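Side-chain contacts in probable UTP--glucose-1-phosphate uridylyltransferase YngB (Bacillus subtilis, PDB 7O2N), which catalyses the formation of UDP-glucose and diphosphate from UTP and glucose-1-phosphate, a step towards membrane glycolipid synthesis and wall teichoic acid glucosylation: residues E124-L129 with S212-L217; K2-A7 with Q144-Y149; Y40-A45 with E51-I56. One frame throughout, in Å; residues are numbered along the deposited sequence.

Interaction 1. Residues E124-L129 with S212-L217; sequences EPFAVL and SIFSVL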
ATOM      1  N   GLU A 124     -14.526 -10.429 -31.385  1.00 85.09           N
ATOM      2  CA  GLU A 124     -15.423 -10.837 -30.321  1.00 79.62           C
ATOM      3  C   GLU A 124     -16.047  -9.583 -29.701  1.00 78.95           C
ATOM      4  O   GLU A 124     -15.677  -8.446 -30.001  1.00 79.66           O
ATOM      5  CB  GLU A 124     -14.660 -11.623 -29.254  1.00 70.41           C
ATOM      6  CG  GLU A 124     -14.118 -12.966 -29.685  1.00 77.19           C
ATOM      7  CD  GLU A 124     -13.190 -13.578 -28.643  1.00 92.13           C
ATOM      8  OE1 GLU A 124     -11.985 -13.231 -28.633  1.00 84.87           O
ATOM      9  OE2 GLU A 124     -13.670 -14.392 -27.823  1.00119.67           O
ATOM     10  N   PRO A 125     -17.068  -9.739 -28.841  1.00 71.68           N
ATOM     11  CA  PRO A 125     -17.373  -8.689 -27.877  1.00 72.02           C
ATOM     12  C   PRO A 125     -16.372  -8.814 -26.724  1.00 64.02           C
ATOM     13  O   PRO A 125     -16.017  -9.909 -26.307  1.00 57.25           O
ATOM     14  CB  PRO A 125     -18.801  -9.069 -27.469  1.00 70.99           C
ATOM     15  CG  PRO A 125     -18.821 -10.593 -27.557  1.00 66.04           C
ATOM     16  CD  PRO A 125     -17.972 -10.902 -28.766  1.00 63.62           C
ATOM     17  N   PHE A 126     -15.912  -7.680 -26.199  1.00 61.50           N
ATOM     18  CA  PHE A 126     -14.992  -7.723 -25.070  1.00 57.73           C
ATOM     19  C   PHE A 126     -15.448  -6.771 -23.969  1.00 59.30           C
ATOM     20  O   PHE A 126     -16.256  -5.879 -24.216  1.00 55.98           O
ATOM     21  CB  PHE A 126     -13.579  -7.329 -25.505  1.00 49.77           C
ATOM     22  CG  PHE A 126     -13.460  -5.976 -26.174  1.00 42.83           C
ATOM     23  CD1 PHE A 126     -14.040  -5.737 -27.415  1.00 38.04           C
ATOM     24  CD2 PHE A 126     -12.723  -4.952 -25.584  1.00 37.45           C
ATOM     25  CE1 PHE A 126     -13.885  -4.504 -28.041  1.00 38.86           C
ATOM     26  CE2 PHE A 126     -12.579  -3.717 -26.203  1.00 36.85           C
ATOM     27  CZ  PHE A 126     -13.157  -3.497 -27.435  1.00 37.89           C
ATOM     28  N   ALA A 127     -14.877  -6.957 -22.770  1.00 58.51           N
ATOM     29  CA  ALA A 127     -15.075  -6.073 -21.632  1.00 57.43           C
ATOM     30  C   ALA A 127     -13.881  -5.134 -21.483  1.00 55.67           C
ATOM     31  O   ALA A 127     -12.737  -5.555 -21.665  1.00 59.74           O
ATOM     32  CB  ALA A 127     -15.246  -6.899 -20.383  1.00 56.94           C
ATOM     33  N   VAL A 128     -14.160  -3.870 -21.137  1.00 49.66           N
ATOM     34  CA  VAL A 128     -13.147  -2.987 -20.567  1.00 50.93           C
ATOM     35  C   VAL A 128     -13.488  -2.718 -19.100  1.00 49.82           C
ATOM     36  O   VAL A 128     -14.651  -2.480 -18.768  1.00 48.30           O
ATOM     37  CB  VAL A 128     -13.061  -1.671 -21.352  1.00 49.19           C
ATOM     38  CG1 VAL A 128     -12.152  -0.675 -20.652  1.00 45.06           C
ATOM     39  CG2 VAL A 128     -12.633  -1.915 -22.794  1.00 48.91           C
ATOM     40  N   LEU A 129     -12.471  -2.770 -18.230  1.00 47.72           N
ATOM     41  CA  LEU A 129     -12.623  -2.423 -16.822  1.00 47.84           C
ATOM     42  C   LEU A 129     -11.514  -1.452 -16.434  1.00 49.37           C
ATOM     43  O   LEU A 129     -10.388  -1.895 -16.205  1.00 52.62           O
ATOM     44  CB  LEU A 129     -12.496  -3.668 -15.938  1.00 39.48           C
ATOM     45  CG  LEU A 129     -13.240  -4.916 -16.391  1.00 41.61           C
ATOM     46  CD1 LEU A 129     -12.630  -6.152 -15.744  1.00 43.71           C
ATOM     47  CD2 LEU A 129     -14.713  -4.822 -16.038  1.00 42.20           C
ATOM     48  N   SER A 212     -16.695  -3.997 -33.736  1.00 76.54           N
ATOM     49  CA  SER A 212     -17.097  -2.809 -34.482  1.00 67.89           C
ATOM     50  C   SER A 212     -16.410  -1.571 -33.922  1.00 69.51           C
ATOM     51  O   SER A 212     -15.917  -0.749 -34.682  1.00 64.92           O
ATOM     52  CB  SER A 212     -18.587  -2.625 -34.457  1.00 72.19           C
ATOM     53  OG  SER A 212     -19.214  -3.760 -33.866  1.00 92.26           O
ATOM     54  N   ILE A 213     -16.372  -1.477 -32.586  1.00 74.88           N
ATOM     55  CA  ILE A 213     -15.933  -0.284 -31.881  1.00 76.33           C
ATOM     56  C   ILE A 213     -14.521   0.113 -32.312  1.00 78.17           C
ATOM     57  O   ILE A 213     -14.098   1.249 -32.090  1.00 72.51           O
ATOM     58  CB  ILE A 213     -16.071  -0.459 -30.352  1.00 72.84           C
ATOM     59  CG1 ILE A 213     -16.350   0.866 -29.645  1.00 72.10           C
ATOM     60  CG2 ILE A 213     -14.891  -1.187 -29.741  1.00 68.15           C
ATOM     61  CD1 ILE A 213     -17.716   1.441 -29.969  1.00 81.61           C
ATOM     62  N   PHE A 214     -13.806  -0.821 -32.951  1.00 79.16           N
ATOM     63  CA  PHE A 214     -12.428  -0.562 -33.342  1.00 77.01           C
ATOM     64  C   PHE A 214     -12.377   0.441 -34.489  1.00 75.55           C
ATOM     65  O   PHE A 214     -11.719   1.477 -34.378  1.00 66.48           O
ATOM     66  CB  PHE A 214     -11.664  -1.865 -33.576  1.00 68.47           C
ATOM     67  CG  PHE A 214     -11.306  -2.532 -32.277  1.00 72.31           C
ATOM     68  CD1 PHE A 214     -10.651  -1.813 -31.279  1.00 74.34           C
ATOM     69  CD2 PHE A 214     -11.638  -3.858 -32.041  1.00 67.74           C
ATOM     70  CE1 PHE A 214     -10.335  -2.400 -30.062  1.00 71.23           C
ATOM     71  CE2 PHE A 214     -11.325  -4.443 -30.823  1.00 73.64           C
ATOM     72  CZ  PHE A 214     -10.676  -3.716 -29.837  1.00 69.83           C
ATOM     73  N   SER A 215     -13.095   0.103 -35.570  1.00 78.60           N
ATOM     74  CA  SER A 215     -13.301   0.974 -36.716  1.00 83.15           C
ATOM     75  C   SER A 215     -13.668   2.365 -36.212  1.00 85.76           C
ATOM     76  O   SER A 215     -12.942   3.345 -36.423  1.00 78.27           O
ATOM     77  CB  SER A 215     -14.404   0.425 -37.580  1.00 84.12           C
ATOM     78  OG  SER A 215     -14.551  -0.971 -37.352  1.00 94.77           O
ATOM     79  N   VAL A 216     -14.800   2.393 -35.502  1.00 85.44           N
ATOM     80  CA  VAL A 216     -15.352   3.575 -34.867  1.00 81.85           C
ATOM     81  C   VAL A 216     -14.230   4.392 -34.225  1.00 88.53           C
ATOM     82  O   VAL A 216     -14.107   5.591 -34.498  1.00 98.27           O
ATOM     83  CB  VAL A 216     -16.436   3.183 -33.844  1.00 75.61           C
ATOM     84  CG1 VAL A 216     -17.144   4.407 -33.291  1.00 73.11           C
ATOM     85  CG2 VAL A 216     -17.445   2.198 -34.420  1.00 75.40           C
ATOM     86  N   LEU A 217     -13.406   3.729 -33.396  1.00 79.40           N
ATOM     87  CA  LEU A 217     -12.414   4.428 -32.591  1.00 83.67           C
ATOM     88  C   LEU A 217     -11.311   4.992 -33.486  1.00 85.82           C
ATOM     89  O   LEU A 217     -10.716   6.013 -33.151  1.00 83.30           O
ATOM     90  CB  LEU A 217     -11.854   3.502 -31.500  1.00 84.12           C
ATOM     91  CG  LEU A 217     -12.450   3.663 -30.096  1.00 72.67           C
ATOM     92  CD1 LEU A 217     -12.364   2.371 -29.305  1.00 62.80           C
ATOM     93  CD2 LEU A 217     -11.780   4.790 -29.329  1.00 66.65           C
TER
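Phe126 of strand 125-129 and the pair Ile213 and Phe214 of helix 213-219 show how one aromatic side chain can tie a sheet to a helix that lies far away in sequence. The CB of Phe126 leaves the strand on the helix side. With chi1 at 56°, CG sits between the backbone N and the carbonyl carbon, and from there the ring projects away from the strand, so that its outer carbons do the touching. CE1 lies 3.8 Å from Phe214 CZ, and CE2, more distant, is 4.1 Å from the same carbon. CZ, the tip, reaches both partners: Phe214 CZ is 3.5 Å off, and Ile213 CG2 is 3.7 Å off at the edge of the ring, near its plane. The two aromatic side chains arrive from opposite directions with ring planes only 6° apart. They are slid past each other, however, the centroids standing 5.1 Å apart, so there is little overlap and no full stack. The Ile213 chain runs at about a right angle to Phe126, and its far end leads away from the strand. Val114 and Ile121, from two further helices, also pack on Phe126, and Ile121 touches Phe214 as well. Helix 213-219 thus packs on one face of the central sheet through Phe126, consistent with the Rossmann-like, GT-A-type fold of nucleotidyltransferases.

Interaction 2. Residues K2-A7 with Q144-Y149; sequences KKVRKA and QLMDVY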
ATOM      1  N   LYS A   2     -22.279 -14.230 -29.795  1.00105.30           N
ATOM      2  CA  LYS A   2     -21.006 -14.666 -29.222  1.00 92.20           C
ATOM      3  C   LYS A   2     -20.887 -14.322 -27.737  1.00 81.89           C
ATOM      4  O   LYS A   2     -21.309 -13.243 -27.325  1.00 80.95           O
ATOM      5  CB  LYS A   2     -19.859 -14.018 -30.000  1.00 88.00           C
ATOM      6  CG  LYS A   2     -18.814 -14.981 -30.555  1.00 90.32           C
ATOM      7  CD  LYS A   2     -18.424 -14.667 -31.998  1.00 90.97           C
ATOM      8  CE  LYS A   2     -18.635 -13.212 -32.377  1.00 91.21           C
ATOM      9  NZ  LYS A   2     -18.123 -12.884 -33.727  1.00 82.97           N
ATOM     10  N   LYS A   3     -20.287 -15.244 -26.959  1.00 71.19           N
ATOM     11  CA  LYS A   3     -20.031 -15.063 -25.534  1.00 71.81           C
ATOM     12  C   LYS A   3     -18.871 -14.076 -25.321  1.00 74.28           C
ATOM     13  O   LYS A   3     -17.887 -14.115 -26.053  1.00 78.06           O
ATOM     14  CB  LYS A   3     -19.803 -16.425 -24.862  1.00 56.49           C
ATOM     15  N   VAL A   4     -18.993 -13.175 -24.327  1.00 75.84           N
ATOM     16  CA  VAL A   4     -17.892 -12.331 -23.868  1.00 67.01           C
ATOM     17  C   VAL A   4     -16.951 -13.167 -22.999  1.00 71.93           C
ATOM     18  O   VAL A   4     -17.366 -13.714 -21.967  1.00 60.60           O
ATOM     19  CB  VAL A   4     -18.356 -11.094 -23.078  1.00 57.74           C
ATOM     20  CG1 VAL A   4     -17.172 -10.260 -22.604  1.00 51.03           C
ATOM     21  CG2 VAL A   4     -19.345 -10.242 -23.855  1.00 55.04           C
ATOM     22  N   ARG A   5     -15.678 -13.221 -23.431  1.00 63.70           N
ATOM     23  CA  ARG A   5     -14.685 -14.092 -22.827  1.00 56.90           C
ATOM     24  C   ARG A   5     -13.375 -13.335 -22.565  1.00 59.97           C
ATOM     25  O   ARG A   5     -12.484 -13.836 -21.870  1.00 58.12           O
ATOM     26  CB  ARG A   5     -14.514 -15.320 -23.728  1.00 52.58           C
ATOM     27  N   LYS A   6     -13.260 -12.109 -23.103  1.00 58.97           N
ATOM     28  CA  LYS A   6     -12.025 -11.346 -23.005  1.00 56.99           C
ATOM     29  C   LYS A   6     -12.304  -9.962 -22.431  1.00 54.09           C
ATOM     30  O   LYS A   6     -13.380  -9.417 -22.645  1.00 54.30           O
ATOM     31  CB  LYS A   6     -11.365 -11.223 -24.381  1.00 57.70           C
ATOM     32  CG  LYS A   6     -10.653 -12.461 -24.914  1.00 59.32           C
ATOM     33  CD  LYS A   6     -10.396 -12.315 -26.410  1.00 59.97           C
ATOM     34  CE  LYS A   6      -9.233 -13.124 -26.938  1.00 70.84           C
ATOM     35  NZ  LYS A   6      -9.029 -12.888 -28.388  1.00 70.03           N
ATOM     36  N   ALA A   7     -11.296  -9.409 -21.743  1.00 55.00           N
ATOM     37  CA  ALA A   7     -11.367  -8.140 -21.035  1.00 47.19           C
ATOM     38  C   ALA A   7     -10.056  -7.362 -21.181  1.00 48.03           C
ATOM     39  O   ALA A   7      -8.975  -7.939 -21.326  1.00 50.47           O
ATOM     40  CB  ALA A   7     -11.661  -8.433 -19.592  1.00 45.46           C
ATOM     41  N   GLN A 144     -23.102  -8.632 -14.760  1.00 61.66           N
ATOM     42  CA  GLN A 144     -24.390  -7.981 -14.910  1.00 56.04           C
ATOM     43  C   GLN A 144     -24.471  -7.242 -16.242  1.00 57.62           C
ATOM     44  O   GLN A 144     -25.533  -7.255 -16.860  1.00 76.54           O
ATOM     45  CB  GLN A 144     -24.650  -7.026 -13.745  1.00 55.93           C
ATOM     46  CG  GLN A 144     -24.635  -7.670 -12.357  1.00 52.70           C
ATOM     47  CD  GLN A 144     -24.806  -6.641 -11.260  1.00 57.31           C
ATOM     48  OE1 GLN A 144     -25.265  -5.512 -11.494  1.00 52.00           O
ATOM     49  NE2 GLN A 144     -24.417  -7.011 -10.042  1.00 55.93           N
ATOM     50  N   LEU A 145     -23.368  -6.601 -16.669  1.00 57.77           N
ATOM     51  CA  LEU A 145     -23.287  -5.947 -17.972  1.00 58.72           C
ATOM     52  C   LEU A 145     -23.388  -6.981 -19.086  1.00 63.98           C
ATOM     53  O   LEU A 145     -23.965  -6.697 -20.142  1.00 64.28           O
ATOM     54  CB  LEU A 145     -21.937  -5.241 -18.115  1.00 58.19           C
ATOM     55  CG  LEU A 145     -21.878  -3.797 -17.648  1.00 63.25           C
ATOM     56  CD1 LEU A 145     -21.392  -3.767 -16.215  1.00 77.57           C
ATOM     57  CD2 LEU A 145     -20.932  -3.000 -18.530  1.00 60.69           C
ATOM     58  N   MET A 146     -22.773  -8.154 -18.834  1.00 63.83           N
ATOM     59  CA  MET A 146     -22.672  -9.214 -19.826  1.00 66.72           C
ATOM     60  C   MET A 146     -24.071  -9.776 -20.099  1.00 72.51           C
ATOM     61  O   MET A 146     -24.403 -10.155 -21.229  1.00 74.26           O
ATOM     62  CB  MET A 146     -21.725 -10.332 -19.363  1.00 60.35           C
ATOM     63  CG  MET A 146     -20.233 -10.083 -19.618  1.00 56.20           C
ATOM     64  SD  MET A 146     -19.117 -11.071 -18.507  1.00 65.24           S
ATOM     65  CE  MET A 146     -19.423 -12.729 -19.104  1.00 68.09           C
ATOM     66  N   ASP A 147     -24.902  -9.792 -19.048  1.00 70.16           N
ATOM     67  CA  ASP A 147     -26.225 -10.385 -19.116  1.00 63.52           C
ATOM     68  C   ASP A 147     -27.132  -9.505 -19.969  1.00 61.02           C
ATOM     69  O   ASP A 147     -27.922 -10.025 -20.760  1.00 65.45           O
ATOM     70  CB  ASP A 147     -26.706 -10.813 -17.730  1.00 59.18           C
ATOM     71  CG  ASP A 147     -25.909 -11.998 -17.231  1.00 71.74           C
ATOM     72  OD1 ASP A 147     -24.946 -12.375 -17.920  1.00 82.83           O
ATOM     73  OD2 ASP A 147     -26.247 -12.537 -16.170  1.00 85.77           O
ATOM     74  N   VAL A 148     -26.972  -8.183 -19.845  1.00 56.22           N
ATOM     75  CA  VAL A 148     -27.679  -7.286 -20.743  1.00 64.26           C
ATOM     76  C   VAL A 148     -27.139  -7.453 -22.165  1.00 69.28           C
ATOM     77  O   VAL A 148     -27.917  -7.360 -23.122  1.00 74.92           O
ATOM     78  CB  VAL A 148     -27.771  -5.818 -20.251  1.00 58.06           C
ATOM     79  CG1 VAL A 148     -26.923  -5.557 -19.013  1.00 62.34           C
ATOM     80  CG2 VAL A 148     -27.525  -4.763 -21.336  1.00 52.44           C
ATOM     81  N   TYR A 149     -25.829  -7.742 -22.298  1.00 67.55           N
ATOM     82  CA  TYR A 149     -25.264  -7.946 -23.628  1.00 74.37           C
ATOM     83  C   TYR A 149     -25.880  -9.169 -24.317  1.00 76.01           C
ATOM     84  O   TYR A 149     -26.361  -9.049 -25.450  1.00 61.89           O
ATOM     85  CB  TYR A 149     -23.737  -8.075 -23.617  1.00 71.69           C
ATOM     86  CG  TYR A 149     -23.170  -8.212 -25.006  1.00 63.48           C
ATOM     87  CD1 TYR A 149     -23.037  -7.080 -25.796  1.00 65.00           C
ATOM     88  CD2 TYR A 149     -22.834  -9.452 -25.547  1.00 55.40           C
ATOM     89  CE1 TYR A 149     -22.572  -7.162 -27.096  1.00 63.93           C
ATOM     90  CE2 TYR A 149     -22.387  -9.551 -26.856  1.00 58.27           C
ATOM     91  CZ  TYR A 149     -22.254  -8.399 -27.629  1.00 63.18           C
ATOM     92  OH  TYR A 149     -21.800  -8.399 -28.916  1.00 65.97           O
TER
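Val4 overlaps two side chains of helix 141-152 at once, Met146 at its CB and Tyr149 beside one methyl, and it has the most surface buried in this contact. Its CA lies 7.0 Å from the CA of Met146. Across that short gap Val4 CB approaches Met146 CG at 4.1 Å. The methionine chain then bends at its last torsion (chi3 68°), which brings the methyl CE up to the backbone of Val4, 3.7 Å from Val4 O. This is a van der Waals approach of a methyl group to a carbonyl oxygen. One methyl of Val4, CG2, meets Tyr149 CD2 at 4.0 Å. It comes at the ring obliquely, neither over the face nor squarely at the edge. One turn along the helix from Met146, Tyr149 carries its CG anti to the backbone N (chi1 -177°), and the ring reaches towards the backbone of Lys2. There the ring edge faces the backbone: CE2 lies 3.9 Å from Lys2 O, which sits in the ring plane. The phenol oxygen looks elsewhere, bonding to the side-chain amide of Asn210. Pro125 and Val208, on neighbouring strands, touch both Val4 and Tyr149 and extend the apolar patch. Helix 141-152 lies on the sheet through these two strand residues, and Val4, leading into strand 6-11, fills in at the edge of that layer, consistent with the GT-A-type alpha/beta fold.

Interaction 3. Residues Y40-A45 with E51-I56; sequences YIVEEA and EDILII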
ATOM      1  N   TYR A  40      -8.301  -6.976  -7.337  1.00 45.80           N
ATOM      2  CA  TYR A  40      -9.750  -6.892  -7.224  1.00 43.00           C
ATOM      3  C   TYR A  40     -10.355  -6.919  -8.627  1.00 40.10           C
ATOM      4  O   TYR A  40     -11.360  -7.577  -8.839  1.00 39.22           O
ATOM      5  CB  TYR A  40     -10.201  -5.700  -6.369  1.00 43.32           C
ATOM      6  CG  TYR A  40      -9.944  -5.781  -4.879  1.00 44.70           C
ATOM      7  CD1 TYR A  40     -10.872  -6.332  -4.008  1.00 44.38           C
ATOM      8  CD2 TYR A  40      -8.788  -5.256  -4.329  1.00 44.66           C
ATOM      9  CE1 TYR A  40     -10.641  -6.405  -2.645  1.00 45.68           C
ATOM     10  CE2 TYR A  40      -8.549  -5.292  -2.969  1.00 47.69           C
ATOM     11  CZ  TYR A  40      -9.474  -5.874  -2.124  1.00 50.77           C
ATOM     12  OH  TYR A  40      -9.212  -5.912  -0.782  1.00 57.33           O
ATOM     13  N   ILE A  41      -9.716  -6.230  -9.581  1.00 45.24           N
ATOM     14  CA  ILE A  41     -10.264  -6.080 -10.918  1.00 49.44           C
ATOM     15  C   ILE A  41     -10.227  -7.419 -11.644  1.00 53.57           C
ATOM     16  O   ILE A  41     -11.229  -7.822 -12.237  1.00 56.00           O
ATOM     17  CB  ILE A  41      -9.525  -5.016 -11.736  1.00 49.36           C
ATOM     18  CG1 ILE A  41      -9.342  -3.715 -10.952  1.00 62.96           C
ATOM     19  CG2 ILE A  41     -10.276  -4.805 -13.032  1.00 48.08           C
ATOM     20  CD1 ILE A  41      -8.485  -2.682 -11.646  1.00 66.40           C
ATOM     21  N   VAL A  42      -9.075  -8.098 -11.585  1.00 49.75           N
ATOM     22  CA  VAL A  42      -8.958  -9.429 -12.161  1.00 51.66           C
ATOM     23  C   VAL A  42      -9.957 -10.399 -11.516  1.00 53.47           C
ATOM     24  O   VAL A  42     -10.476 -11.282 -12.188  1.00 53.15           O
ATOM     25  CB  VAL A  42      -7.517  -9.966 -12.086  1.00 53.00           C
ATOM     26  CG1 VAL A  42      -7.435 -11.432 -12.510  1.00 52.28           C
ATOM     27  CG2 VAL A  42      -6.595  -9.114 -12.940  1.00 50.26           C
ATOM     28  N   GLU A  43     -10.223 -10.237 -10.213  1.00 51.09           N
ATOM     29  CA  GLU A  43     -11.181 -11.075  -9.509  1.00 46.42           C
ATOM     30  C   GLU A  43     -12.600 -10.840 -10.009  1.00 44.26           C
ATOM     31  O   GLU A  43     -13.310 -11.780 -10.311  1.00 44.29           O
ATOM     32  CB  GLU A  43     -11.014 -10.912  -8.012  1.00 43.81           C
ATOM     33  CG  GLU A  43      -9.938 -11.853  -7.500  1.00 49.57           C
ATOM     34  CD  GLU A  43      -9.477 -11.573  -6.087  1.00 61.11           C
ATOM     35  OE1 GLU A  43      -9.920 -10.563  -5.509  1.00 73.07           O
ATOM     36  OE2 GLU A  43      -8.683 -12.354  -5.560  1.00 70.46           O
ATOM     37  N   GLU A  44     -12.995  -9.579 -10.156  1.00 54.72           N
ATOM     38  CA  GLU A  44     -14.273  -9.273 -10.776  1.00 54.11           C
ATOM     39  C   GLU A  44     -14.390 -10.057 -12.082  1.00 52.38           C
ATOM     40  O   GLU A  44     -15.301 -10.869 -12.229  1.00 57.25           O
ATOM     41  CB  GLU A  44     -14.437  -7.771 -10.988  1.00 49.30           C
ATOM     42  CG  GLU A  44     -15.888  -7.363 -11.146  1.00 54.54           C
ATOM     43  CD  GLU A  44     -16.113  -5.880 -11.401  1.00 65.67           C
ATOM     44  OE1 GLU A  44     -15.660  -5.030 -10.578  1.00 71.27           O
ATOM     45  OE2 GLU A  44     -16.760  -5.566 -12.407  1.00 64.50           O
ATOM     46  N   ALA A  45     -13.422  -9.842 -12.978  1.00 52.71           N
ATOM     47  CA  ALA A  45     -13.433 -10.417 -14.314  1.00 59.01           C
ATOM     48  C   ALA A  45     -13.481 -11.945 -14.259  1.00 57.78           C
ATOM     49  O   ALA A  45     -14.284 -12.563 -14.956  1.00 46.72           O
ATOM     50  CB  ALA A  45     -12.251  -9.925 -15.116  1.00 60.27           C
ATOM     51  N   GLU A  51     -11.918 -15.253 -19.202  1.00 71.20           N
ATOM     52  CA  GLU A  51     -10.824 -16.213 -19.175  1.00 69.78           C
ATOM     53  C   GLU A  51      -9.503 -15.548 -19.592  1.00 71.02           C
ATOM     54  O   GLU A  51      -8.446 -16.032 -19.214  1.00 64.36           O
ATOM     55  CB  GLU A  51     -11.216 -17.492 -19.920  1.00 64.47           C
ATOM     56  CG  GLU A  51     -12.205 -17.248 -21.059  1.00 79.66           C
ATOM     57  CD  GLU A  51     -12.745 -18.450 -21.825  1.00 98.67           C
ATOM     58  OE1 GLU A  51     -12.860 -19.544 -21.221  1.00109.62           O
ATOM     59  OE2 GLU A  51     -13.080 -18.281 -23.029  1.00 94.90           O
ATOM     60  N   ASP A  52      -9.562 -14.415 -20.318  1.00 73.24           N
ATOM     61  CA  ASP A  52      -8.367 -13.814 -20.896  1.00 72.10           C
ATOM     62  C   ASP A  52      -8.400 -12.292 -20.761  1.00 67.59           C
ATOM     63  O   ASP A  52      -9.308 -11.631 -21.257  1.00 69.44           O
ATOM     64  CB  ASP A  52      -8.194 -14.209 -22.366  1.00 83.11           C
ATOM     65  CG  ASP A  52      -8.141 -15.709 -22.643  1.00 92.99           C
ATOM     66  OD1 ASP A  52      -7.238 -16.401 -22.077  1.00 86.16           O
ATOM     67  OD2 ASP A  52      -8.985 -16.178 -23.453  1.00 91.25           O
ATOM     68  N   ILE A  53      -7.364 -11.750 -20.116  1.00 61.88           N
ATOM     69  CA  ILE A  53      -7.238 -10.330 -19.833  1.00 53.69           C
ATOM     70  C   ILE A  53      -5.969  -9.799 -20.507  1.00 55.56           C
ATOM     71  O   ILE A  53      -4.892 -10.415 -20.455  1.00 51.54           O
ATOM     72  CB  ILE A  53      -7.193 -10.122 -18.309  1.00 55.25           C
ATOM     73  CG1 ILE A  53      -8.481 -10.596 -17.630  1.00 57.82           C
ATOM     74  CG2 ILE A  53      -6.864  -8.680 -17.966  1.00 58.22           C
ATOM     75  CD1 ILE A  53      -8.433 -10.627 -16.109  1.00 52.11           C
ATOM     76  N   LEU A  54      -6.112  -8.639 -21.152  1.00 48.52           N
ATOM     77  CA  LEU A  54      -4.955  -7.911 -21.636  1.00 44.26           C
ATOM     78  C   LEU A  54      -4.796  -6.656 -20.786  1.00 47.62           C
ATOM     79  O   LEU A  54      -5.705  -5.837 -20.680  1.00 52.98           O
ATOM     80  CB  LEU A  54      -5.175  -7.524 -23.097  1.00 39.86           C
ATOM     81  CG  LEU A  54      -4.080  -6.648 -23.708  1.00 40.37           C
ATOM     82  CD1 LEU A  54      -2.695  -7.290 -23.602  1.00 41.00           C
ATOM     83  CD2 LEU A  54      -4.382  -6.361 -25.165  1.00 41.60           C
ATOM     84  N   ILE A  55      -3.632  -6.522 -20.164  1.00 45.81           N
ATOM     85  CA  ILE A  55      -3.322  -5.312 -19.433  1.00 42.77           C
ATOM     86  C   ILE A  55      -2.451  -4.456 -20.337  1.00 47.37           C
ATOM     87  O   ILE A  55      -1.433  -4.924 -20.847  1.00 52.40           O
ATOM     88  CB  ILE A  55      -2.604  -5.647 -18.115  1.00 42.44           C
ATOM     89  CG1 ILE A  55      -3.459  -6.555 -17.231  1.00 40.99           C
ATOM     90  CG2 ILE A  55      -2.174  -4.371 -17.407  1.00 41.87           C
ATOM     91  CD1 ILE A  55      -2.766  -6.994 -15.986  1.00 38.93           C
ATOM     92  N   ILE A  56      -2.903  -3.225 -20.583  1.00 47.84           N
ATOM     93  CA  ILE A  56      -2.098  -2.250 -21.296  1.00 41.76           C
ATOM     94  C   ILE A  56      -1.276  -1.590 -20.198  1.00 45.89           C
ATOM     95  O   ILE A  56      -1.796  -0.827 -19.384  1.00 49.92           O
ATOM     96  CB  ILE A  56      -2.965  -1.220 -22.051  1.00 39.13           C
ATOM     97  CG1 ILE A  56      -4.218  -1.784 -22.747  1.00 40.92           C
ATOM     98  CG2 ILE A  56      -2.122  -0.346 -22.958  1.00 36.68           C
ATOM     99  CD1 ILE A  56      -4.055  -3.030 -23.582  1.00 39.04           C
TER
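Ile53 on strand 52-57 meets Val42 and Ala45 on helix 37-47, and these three residues carry nearly all of the surface buried between the segments. Ile53 contributes the most, and its close contacts are all made by CD1. Its CG1 branch lies anti to the carbonyl carbon (chi1 -62°) and the chain beyond is extended (chi2 171°), which pushes CD1 off the sheet and against the helix. Val42 receives that methyl with its forked end. CG1 stands 3.8 Å from Ile53 CD1 and CG2 stands 4.0 Å from it, so the isoleucine tip lies at both branches of the valine at nearly equal range. One turn later Ala45 adds its only side-chain atom, with CB 4.0 Å from Ile53 CD1. The tip therefore touches residues three apart on one side of the helix, and the CA atoms of Val42 and Ile53 lie 7.9 Å apart. Ile9, on the adjoining strand 6-11, touches both Val42 and Ile53 and continues the same apolar layer onto the next strand. Since strands 6-11 and 52-57 are parallel neighbours and helix 37-47 joins them in sequence, the unit is a beta-alpha-beta crossover. Glu43, Glu44 and Asp52 have partners elsewhere: Glu43 pairs with Lys35, Glu44 with Arg206, and Asp52 bonds Asn98. Across the contact itself the chemistry is wholly aliphatic, and dispersion and burial of methyl groups are its means of cohesion. Such contacts impose little direction of their own, so the position of Ile53 is probably set largely by the backbone hydrogen bonds of its strand to Asn98 and His100, with the helix fitted to it by shape.

In the fold
The three contacts share one central sheet, in which strand 6-11 runs between strands 52-57 and 125-129. Ala7 N hydrogen-bonds to Asp52 O at 3.0 Å, joining interactions 2 and 3, and Ala127 N hydrogen-bonds to Lys6 O at 2.9 Å, joining interactions 1 and 2. A salt bridge of Glu124 with Lys6 reinforces the latter. Interactions 2 and 3, with centres 13 Å apart, lie on one face of the sheet and interaction 1 on the other. Leu129 reaches over to Ala45, linking interactions 1 and 3, whose centres are 16 Å apart. In this family the glycine-rich loop that follows the first strand, here 6-11, typically binds the nucleotide.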